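Local coordinates for protein sphingomyelinase C (Streptomyces griseocarneus, PDB 7CNE) that belongs to the endonuclease/exonuclease/phosphatase family and adopts the DNase I-like fold, in which helices and loops surround two large beta-sheets, at residues G123-W127 against S128-F132; K181-P184 against A185-V189. All blocks are in the same frame, centred on the assembly; numbering follows the deposited sequence.

Contact 1 of 2, residues G123-W127 against S128-F132; sequences GADWW and SNKGF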
loop_
_atom_site.group_PDB
_atom_site.type_symbol
_atom_site.label_atom_id
_atom_site.label_comp_id
_atom_site.label_asym_id
_atom_site.label_seq_id
_atom_site.Cartn_x
_atom_site.Cartn_y
_atom_site.Cartn_z
ATOM N N GLY A 123 4.942 -4.174 -18.091
ATOM C CA GLY A 123 3.628 -3.678 -18.445
ATOM C C GLY A 123 3.483 -2.223 -18.070
ATOM O O GLY A 123 4.420 -1.428 -18.197
ATOM N N ALA A 124 2.299 -1.873 -17.556
ATOM C CA ALA A 124 1.999 -0.485 -17.219
ATOM C C ALA A 124 2.869 0.029 -16.084
ATOM O O ALA A 124 3.200 1.222 -16.049
ATOM C CB ALA A 124 0.523 -0.341 -16.842
ATOM N N ASP A 125 3.236 -0.843 -15.141
ATOM C CA ASP A 125 4.009 -0.408 -13.983
ATOM C C ASP A 125 5.356 0.191 -14.388
ATOM O O ASP A 125 5.868 1.094 -13.715
ATOM C CB ASP A 125 4.239 -1.586 -13.033
ATOM C CG ASP A 125 2.945 -2.222 -12.550
ATOM O OD1 ASP A 125 2.033 -2.470 -13.388
ATOM O OD2 ASP A 125 2.863 -2.500 -11.330
ATOM N N TRP A 126 5.974 -0.338 -15.443
ATOM C CA TRP A 126 7.294 0.152 -15.840
ATOM C C TRP A 126 7.252 1.632 -16.194
ATOM O O TRP A 126 8.167 2.386 -15.846
ATOM C CB TRP A 126 7.826 -0.649 -17.028
ATOM C CG TRP A 126 9.098 -0.085 -17.633
ATOM C CD1 TRP A 126 9.212 0.618 -18.803
ATOM C CD2 TRP A 126 10.428 -0.198 -17.107
ATOM N NE1 TRP A 126 10.529 0.962 -19.027
ATOM C CE2 TRP A 126 11.296 0.470 -18.005
ATOM C CE3 TRP A 126 10.971 -0.795 -15.963
ATOM C CZ2 TRP A 126 12.676 0.557 -17.791
ATOM C CZ3 TRP A 126 12.344 -0.704 -15.751
ATOM C CH2 TRP A 126 13.177 -0.036 -16.664
ATOM N N TRP A 127 6.201 2.063 -16.885
ATOM C CA TRP A 127 6.159 3.413 -17.430
ATOM C C TRP A 127 5.845 4.467 -16.382
ATOM O O TRP A 127 5.901 5.661 -16.691
ATOM C CB TRP A 127 5.148 3.457 -18.588
ATOM C CG TRP A 127 5.558 2.452 -19.618
ATOM C CD1 TRP A 127 4.969 1.250 -19.880
ATOM C CD2 TRP A 127 6.716 2.527 -20.453
ATOM N NE1 TRP A 127 5.679 0.579 -20.855
ATOM C CE2 TRP A 127 6.752 1.346 -21.225
ATOM C CE3 TRP A 127 7.716 3.487 -20.639
ATOM C CZ2 TRP A 127 7.747 1.106 -22.172
ATOM C CZ3 TRP A 127 8.703 3.244 -21.584
ATOM C CH2 TRP A 127 8.710 2.063 -22.332
ATOM N N SER A 128 5.559 4.070 -15.150
ATOM C CA SER A 128 5.230 5.020 -14.102
ATOM C C SER A 128 6.271 4.926 -12.987
ATOM O O SER A 128 7.104 4.018 -12.961
ATOM C CB SER A 128 3.806 4.774 -13.583
ATOM O OG SER A 128 3.718 3.566 -12.860
ATOM N N ASN A 129 6.234 5.888 -12.068
ATOM C CA ASN A 129 7.238 5.952 -11.001
ATOM C C ASN A 129 6.818 5.105 -9.799
ATOM O O ASN A 129 6.806 5.573 -8.657
ATOM C CB ASN A 129 7.478 7.401 -10.592
ATOM C CG ASN A 129 8.595 8.063 -11.378
ATOM O OD1 ASN A 129 9.459 7.392 -11.964
ATOM N ND2 ASN A 129 8.584 9.396 -11.399
ATOM N N LYS A 130 6.461 3.845 -10.060
ATOM C CA LYS A 130 6.142 2.915 -8.984
ATOM C C LYS A 130 7.387 2.654 -8.147
ATOM O O LYS A 130 8.502 2.569 -8.670
ATOM C CB LYS A 130 5.593 1.603 -9.560
ATOM C CG LYS A 130 4.114 1.659 -9.979
ATOM C CD LYS A 130 3.219 1.724 -8.741
ATOM C CE LYS A 130 1.766 1.968 -9.112
ATOM N NZ LYS A 130 1.045 0.715 -9.444
ATOM N N GLY A 131 7.206 2.544 -6.834
ATOM C CA GLY A 131 8.351 2.391 -5.964
ATOM C C GLY A 131 7.962 2.209 -4.517
ATOM O O GLY A 131 6.864 1.720 -4.228
ATOM N N PHE A 132 8.844 2.586 -3.594
ATOM C CA PHE A 132 8.517 2.478 -2.183
ATOM C C PHE A 132 8.981 3.716 -1.429
ATOM O O PHE A 132 9.891 4.435 -1.859
ATOM C CB PHE A 132 9.095 1.191 -1.538
ATOM C CG PHE A 132 10.595 1.026 -1.649
ATOM C CD1 PHE A 132 11.161 0.378 -2.741
ATOM C CD2 PHE A 132 11.432 1.449 -0.629
ATOM C CE1 PHE A 132 12.531 0.194 -2.826
ATOM C CE2 PHE A 132 12.816 1.256 -0.714
ATOM C CZ PHE A 132 13.355 0.626 -1.817
HETATM O O HOH W 1 1.470 -1.899 -9.082
#
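Asp125 (chi1 -58°) and Lys130 (chi1 -79°) both carry CG anti to their own carbonyl carbon, and further bends at chi2 and chi4 of the lysine swing its ammonium round toward the carboxylate. The charges stop short of a salt bridge: Asp125 OD2 and Lys130 NZ lie 4.1 Å apart. A water spans the interval, donating to Asp125 OD2 at 2.7 Å and accepting from Lys130 NZ at the same length. The other oxygen, OD1, is hydrogen-bonded to Ser153, its strongest polar partner, so this buried carboxylate is held at both oxygens; the length of the lysine lets NZ come up to the shared water. Residues 123-130 belong to the long loop joining antiparallel neighbours 110-117 and 131-139, just beyond the Cys122-Cys158 disulfide. Residues 124-127 have helical backbone angles, and the turn closes loosely where Ser128 N donates a weak bond of 3.3 Å to Asp125 O. The short serine side chain (chi1 70°) puts OG back near the same oxygen, the carbonyl of its own turn. Asn129 then centres an inverse gamma turn leading into the strand. Trp126 points CD1 over the centre of one face of the Trp127 indole, 3.4 Å above its plane. A bound EPE molecule, probably from the crystallisation liquor, hydrogen-bonds to Asp125 O and Trp126 O.

Contact 2 of 2, residues K181-P184 against A185-V189; sequences KNIP and ADEQV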
loop_
_atom_site.group_PDB
_atom_site.type_symbol
_atom_site.label_atom_id
_atom_site.label_comp_id
_atom_site.label_asym_id
_atom_site.label_seq_id
_atom_site.Cartn_x
_atom_site.Cartn_y
_atom_site.Cartn_z
ATOM N N LYS A 181 21.137 0.022 4.876
ATOM C CA LYS A 181 20.917 0.976 5.955
ATOM C C LYS A 181 21.521 0.513 7.277
ATOM O O LYS A 181 21.625 1.323 8.206
ATOM C CB LYS A 181 19.411 1.219 6.142
ATOM C CG LYS A 181 18.753 2.105 5.076
ATOM C CD LYS A 181 19.213 3.556 5.188
ATOM C CE LYS A 181 18.626 4.424 4.070
ATOM N NZ LYS A 181 19.080 5.849 4.204
ATOM N N ASN A 182 21.893 -0.761 7.388
ATOM C CA ASN A 182 22.458 -1.328 8.617
ATOM C C ASN A 182 21.602 -0.978 9.835
ATOM O O ASN A 182 22.081 -0.431 10.833
ATOM C CB ASN A 182 23.908 -0.868 8.813
ATOM C CG ASN A 182 24.843 -1.427 7.753
ATOM O OD1 ASN A 182 24.798 -2.617 7.417
ATOM N ND2 ASN A 182 25.692 -0.568 7.213
ATOM N N ILE A 183 20.319 -1.301 9.745
ATOM C CA ILE A 183 19.378 -0.966 10.819
ATOM C C ILE A 183 19.674 -1.834 12.040
ATOM O O ILE A 183 19.766 -3.066 11.909
ATOM C CB ILE A 183 17.938 -1.165 10.340
ATOM C CG1 ILE A 183 17.654 -0.255 9.141
ATOM C CG2 ILE A 183 16.935 -0.917 11.494
ATOM C CD1 ILE A 183 16.346 -0.576 8.429
ATOM N N PRO A 184 19.797 -1.256 13.235
ATOM C CA PRO A 184 20.015 -2.076 14.438
ATOM C C PRO A 184 18.926 -3.131 14.615
ATOM O O PRO A 184 17.738 -2.870 14.409
ATOM C CB PRO A 184 19.989 -1.050 15.579
ATOM C CG PRO A 184 20.248 0.272 14.945
ATOM C CD PRO A 184 19.713 0.184 13.538
ATOM N N ALA A 185 19.344 -4.332 15.024
ATOM C CA ALA A 185 18.402 -5.444 15.147
ATOM C C ALA A 185 17.335 -5.175 16.198
ATOM O O ALA A 185 16.235 -5.735 16.124
ATOM C CB ALA A 185 19.152 -6.735 15.472
ATOM N N ASP A 186 17.626 -4.322 17.177
ATOM C CA ASP A 186 16.654 -4.016 18.217
ATOM C C ASP A 186 15.597 -3.013 17.765
ATOM O O ASP A 186 14.722 -2.666 18.563
ATOM C CB ASP A 186 17.373 -3.486 19.460
ATOM C CG ASP A 186 17.875 -2.074 19.271
ATOM O OD1 ASP A 186 18.783 -1.871 18.448
ATOM O OD2 ASP A 186 17.338 -1.152 19.919
ATOM N N GLU A 187 15.649 -2.545 16.515
ATOM C CA GLU A 187 14.655 -1.631 15.969
ATOM C C GLU A 187 13.770 -2.357 14.961
ATOM O O GLU A 187 14.267 -3.132 14.133
ATOM C CB GLU A 187 15.344 -0.423 15.318
ATOM C CG GLU A 187 16.094 0.412 16.347
ATOM C CD GLU A 187 16.839 1.599 15.760
ATOM O OE1 GLU A 187 17.470 2.311 16.564
ATOM O OE2 GLU A 187 16.800 1.826 14.522
ATOM N N GLN A 188 12.460 -2.113 15.045
ATOM C CA GLN A 188 11.493 -2.785 14.177
ATOM C C GLN A 188 11.583 -2.279 12.744
ATOM O O GLN A 188 11.772 -1.084 12.497
ATOM C CB GLN A 188 10.061 -2.550 14.649
ATOM C CG GLN A 188 9.665 -3.159 15.938
ATOM C CD GLN A 188 8.312 -2.638 16.360
ATOM O OE1 GLN A 188 7.283 -3.008 15.788
ATOM N NE2 GLN A 188 8.309 -1.735 17.325
ATOM N N VAL A 189 11.382 -3.192 11.799
ATOM C CA VAL A 189 11.352 -2.875 10.375
ATOM C C VAL A 189 10.153 -3.600 9.778
ATOM O O VAL A 189 10.127 -4.832 9.750
ATOM C CB VAL A 189 12.633 -3.284 9.642
ATOM C CG1 VAL A 189 12.572 -2.755 8.200
ATOM C CG2 VAL A 189 13.873 -2.777 10.391
#
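Pro184 O accepts from Glu187 N at 3.0 Å, and His255 ND1 adds a weak second bond to the same oxygen while bonding also to Glu187 O. The N-H of Glu187 points well at its acceptor (161°), yet the donor stands above the carbonyl plane, 51° out of it, and so does not use a lone pair. This bond closes a type I beta turn from Pro184 to Glu187, which turns the chain into strand 188-192. In the fold it lies at the end of a beta-alpha-beta crossover: strand 142-150, helix 162-180 and strand 188-192, the two strands being parallel neighbours in one sheet. Asn182 is the first residue to leave the helix, with the positive phi that asparagine tolerates better than most residue types. Pro184 supplies the carbonyl as first residue of the turn, its ring lying beside the side chains of Asp186 and Glu187; Ala185 and Asp186 form the two corners, and the small methyl of Ala185 suits an exposed corner. Asp186 brings OD1 back to 3.2 Å from Pro184 CB. Glu187 crosses the proline ring at a slant, its chain extended beyond CG, so that OE2 comes within 3.5 Å of Pro184 CD. The carboxylate is fixed chiefly by His145 on strand 142-150, to which OE2 is hydrogen-bonded; the aliphatic part of the side chain meanwhile lies against the turn, with Glu187 CB 3.5 Å from Pro184 O. Inward of the turn the chemistry becomes apolar. Branched Ile183, from the loop, and Val189, from the strand, both also touching Leu178 of the helix, meet tip to tip: Val189 CG2 lies 3.7 Å from Ile183 CG2 and 3.8 Å from Ile183 CD1.

Both contacts are local surface turns that lead into strands of the same six-stranded sheet, contact 1 into strand 131-139 and contact 2 into strand 188-192; their centres are about 28 Å apart and they do not touch. Helix 162-180 connects them indirectly, since Phe132 meets Phe177 edge-to-face while Ile183 and Val189 rest on Leu178. Contact 1 pairs opposite charges through a water and has weak backbone bonds in a long loop linking antiparallel strands. Contact 2, after a helix, has a sound turn bond and an apolar pair that reaches inward. In each, a carboxylate is bonded from outside the two segments, Asp125 by Ser153 and Glu187 by His145.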